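DNA replication and repair protein RecF (Caldanaerobacter subterraneus subsp. tengcongensis, PDB 5Z69) binds ATP and single-stranded DNA as an ABC-type ATPase and acts as a recombination mediator in the RecFOR pathway of DNA repair. Local coordinates at the interface of chains A and B. Coordinates in Å, arbitrary orientation; residue numbers count along the deposited sequence, not the author numbering. Chains: chain A/B, DNA replication and repair protein RecF.

Contact 1: the interface of chains A and B. Residues chain A 241-242; chain B 260, 263-264.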
loop_
_atom_site.group_PDB
_atom_site.type_symbol
_atom_site.label_atom_id
_atom_site.label_comp_id
_atom_site.label_asym_id
_atom_site.label_seq_id
_atom_site.Cartn_x
_atom_site.Cartn_y
_atom_site.Cartn_z
ATOM N N HIS A 241 1.173 7.347 15.988
ATOM C CA HIS A 241 1.699 7.555 17.351
ATOM C C HIS A 241 0.674 7.361 18.467
ATOM O O HIS A 241 0.930 6.604 19.404
ATOM C CB HIS A 241 2.348 8.939 17.506
ATOM C CG HIS A 241 2.077 9.882 16.377
ATOM N ND1 HIS A 241 0.828 10.031 15.817
ATOM C CD2 HIS A 241 2.887 10.747 15.722
ATOM C CE1 HIS A 241 0.881 10.937 14.858
ATOM N NE2 HIS A 241 2.119 11.390 14.782
ATOM N N GLU A 242 -0.463 8.047 18.390
ATOM C CA GLU A 242 -1.552 7.832 19.336
ATOM C C GLU A 242 -1.994 6.389 19.221
ATOM O O GLU A 242 -2.571 5.997 18.208
ATOM C CB GLU A 242 -2.737 8.762 19.058
ATOM C CG GLU A 242 -2.366 10.131 18.496
ATOM C CD GLU A 242 -1.774 11.045 19.535
ATOM O OE1 GLU A 242 -1.822 10.690 20.730
ATOM O OE2 GLU A 242 -1.262 12.117 19.157
ATOM N N LEU B 260 -7.564 14.955 20.922
ATOM C CA LEU B 260 -6.850 14.741 19.661
ATOM C C LEU B 260 -6.917 15.974 18.789
ATOM O O LEU B 260 -5.905 16.450 18.258
ATOM C CB LEU B 260 -7.448 13.574 18.873
ATOM C CG LEU B 260 -7.282 12.128 19.322
ATOM C CD1 LEU B 260 -5.813 11.836 19.601
ATOM C CD2 LEU B 260 -8.178 11.833 20.526
ATOM N N LYS B 263 -4.914 18.951 19.896
ATOM C CA LYS B 263 -3.482 18.770 19.662
ATOM C C LYS B 263 -3.070 19.056 18.206
ATOM O O LYS B 263 -2.135 19.808 17.942
ATOM C CB LYS B 263 -3.044 17.352 19.991
ATOM C CG LYS B 263 -1.526 17.177 19.891
ATOM C CD LYS B 263 -1.082 15.721 19.850
ATOM C CE LYS B 263 -1.322 15.001 21.174
ATOM N NZ LYS B 263 -0.770 13.605 21.166
ATOM N N TYR B 264 -3.774 18.412 17.275
ATOM C CA TYR B 264 -3.405 18.493 15.869
ATOM C C TYR B 264 -4.079 19.676 15.174
ATOM O O TYR B 264 -3.713 20.028 14.050
ATOM C CB TYR B 264 -3.757 17.199 15.119
ATOM C CG TYR B 264 -2.956 16.039 15.658
ATOM C CD1 TYR B 264 -1.666 15.802 15.214
ATOM C CD2 TYR B 264 -3.490 15.185 16.616
ATOM C CE1 TYR B 264 -0.935 14.770 15.704
ATOM C CE2 TYR B 264 -2.757 14.138 17.108
ATOM C CZ TYR B 264 -1.478 13.945 16.648
ATOM O OH TYR B 264 -0.724 12.911 17.117
#

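Contact 2: the interface of chains A and B. Residues chain A 253, 268-269; chain B 232, 277.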
loop_
_atom_site.group_PDB
_atom_site.type_symbol
_atom_site.label_atom_id
_atom_site.label_comp_id
_atom_site.label_asym_id
_atom_site.label_seq_id
_atom_site.Cartn_x
_atom_site.Cartn_y
_atom_site.Cartn_z
ATOM N N ARG A 253 -12.431 -1.328 11.729
ATOM C CA ARG A 253 -12.177 -2.116 10.548
ATOM C C ARG A 253 -12.551 -3.583 10.737
ATOM O O ARG A 253 -13.089 -4.178 9.817
ATOM C CB ARG A 253 -10.715 -1.956 10.141
ATOM C CG ARG A 253 -10.421 -0.542 9.719
ATOM C CD ARG A 253 -8.956 -0.253 9.495
ATOM N NE ARG A 253 -8.824 1.044 8.843
ATOM C CZ ARG A 253 -8.017 1.296 7.822
ATOM N NH1 ARG A 253 -7.231 0.337 7.347
ATOM N NH2 ARG A 253 -7.991 2.513 7.286
ATOM N N GLN A 268 -9.080 -10.290 7.420
ATOM C CA GLN A 268 -8.279 -9.435 6.529
ATOM C C GLN A 268 -7.682 -8.224 7.260
ATOM O O GLN A 268 -6.784 -7.556 6.732
ATOM C CB GLN A 268 -9.104 -8.981 5.293
ATOM C CG GLN A 268 -9.709 -7.625 5.386
ATOM C CD GLN A 268 -8.798 -6.455 5.005
ATOM O OE1 GLN A 268 -9.041 -5.351 5.452
ATOM N NE2 GLN A 268 -7.770 -6.689 4.202
ATOM N N VAL A 269 -8.149 -7.942 8.476
ATOM C CA VAL A 269 -7.664 -6.778 9.205
ATOM C C VAL A 269 -6.585 -7.113 10.251
ATOM O O VAL A 269 -6.826 -7.877 11.171
ATOM C CB VAL A 269 -8.800 -6.054 9.939
ATOM C CG1 VAL A 269 -8.235 -4.980 10.840
ATOM C CG2 VAL A 269 -9.802 -5.423 8.933
ATOM N N LEU B 232 -15.438 2.188 4.892
ATOM C CA LEU B 232 -15.045 2.505 6.250
ATOM C C LEU B 232 -15.650 3.848 6.619
ATOM O O LEU B 232 -14.998 4.889 6.495
ATOM C CB LEU B 232 -13.521 2.532 6.389
ATOM C CG LEU B 232 -12.728 1.294 5.964
ATOM C CD1 LEU B 232 -11.228 1.533 6.168
ATOM C CD2 LEU B 232 -13.173 0.077 6.750
ATOM N N LYS B 277 -12.009 0.282 1.011
ATOM C CA LYS B 277 -11.025 -0.679 0.571
ATOM C C LYS B 277 -11.470 -1.379 -0.680
ATOM O O LYS B 277 -12.632 -1.766 -0.804
ATOM C CB LYS B 277 -10.768 -1.735 1.650
ATOM C CG LYS B 277 -9.887 -1.267 2.783
ATOM C CD LYS B 277 -9.461 -2.447 3.649
ATOM C CE LYS B 277 -10.126 -2.395 4.996
ATOM N NZ LYS B 277 -9.196 -2.818 6.082
#

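Contact 1: the interface of chains A and B
The loop of chain A just before helix 243-256, carrying A:His241 and A:Glu242, meets helix 258-264 of chain B, which presents B:Leu260, B:Lys263 and B:Tyr264. They form a small polar patch between two RecF copies of the deposited assembly, which may or may not pair this way in the cell. At its centre the carboxylate of A:Glu242, suited to its place by a charge opposite to the lysine's, makes a salt bridge with B:Lys263, the side chains approaching from opposite directions. Atom NZ of B:Lys263 donates to OE2 of A:Glu242 at 2.5 Å, on its syn lone pair, on the side of the other oxygen. NZ of B:Lys263 leans towards that oxygen, OE1 of A:Glu242, which at 3.1 Å may accept a second, longer hydrogen bond. A long lysine suits this place: with CG anti to the backbone N (chi1 -174°) and one bend at chi3, the chain carries NZ to the carboxylate, while its CD lies above one face of the neighbouring B:Tyr264 ring, out towards the rim.

The phenol of B:Tyr264 also points at OE2 of A:Glu242, but the modelled separation is too short to be read as a bond. Ring and carboxylate stand nearly perpendicular, 88° apart. B:Leu260 adds an apolar touch, its CD1 lying 4.0 Å from CG of A:Glu242. The imidazole of A:His241 brings its CE1 to 3.4 Å from OH of B:Tyr264.

Contact 2: the interface of chains A and B
A:Arg253 of helix 243-256 and A:Gln268 of the loop after helix 258-264 meet B:Leu232 and B:Lys277, which stand on strands 227-232 and 275-280 of the partner. RecF belongs to the RecF/RecN/SMC family of ABC-type ATPases, and here two copies touch through unlike surfaces, helix and loop against strands. The pairing is that of the deposited assembly, and the structure alone does not show whether it forms in the cell.

The polar part is a hydrogen bond from the ammonium NZ of B:Lys277 to the side-chain amide oxygen OE1 of A:Gln268, 2.6 Å long. The donor sits nearly in line with the amide C=O, at an angle of 169°. Glutamine suits the site because its neutral carbonyl can receive a lysine N-H without needing a full opposite charge. The two side chains arrive from opposite directions, and bends at chi3 (-110°) and chi4 turn the end of the lysine towards the amide. The small A:Val269 flanks that end, its CG2 methyl 3.9 Å from NZ of B:Lys277. Were B:Lys277 replaced by an alanine, OE1 of A:Gln268 would probably lose this donor and its amide would be freer to turn.

Apolar contact is made where B:Leu232 crosses the arginine at about a right angle. Its CD1 methyl lies over one face of the A:Arg253 guanidinium, towards the rim, and is 3.6 Å from CZ of A:Arg253. The arginine, extended from CG to NE, reaches the leucine with a face of the guanidinium turned to the methyl, while CD2 of B:Leu232 comes to 4.1 Å from the aliphatic CG of A:Arg253. A branched leucine can thus meet both the guanidinium and the hydrocarbon stem.

As for charge, NH1 of A:Arg253 is 3.9 Å from NZ of B:Lys277; two positive groups this near would probably disfavour each other, and the amide oxygen of A:Gln268 may partly offset this.

The C-alpha centres of contact 1 and contact 2 lie about 22 Å apart. On chain A, helix 243-256 ties them together: the glutamate of contact 1 immediately precedes it and the arginine of contact 2 lies within it. On chain B, contact 1 uses helix 258-264, whereas contact 2 uses two strands, so the partner contributes different elements at the two places. No residue is shared. A charged pairing at one place and a mixed polar and apolar one at the other may together limit rocking of the chains. Because the interface is not an exact two-fold, neither contact need recur with the chains exchanged.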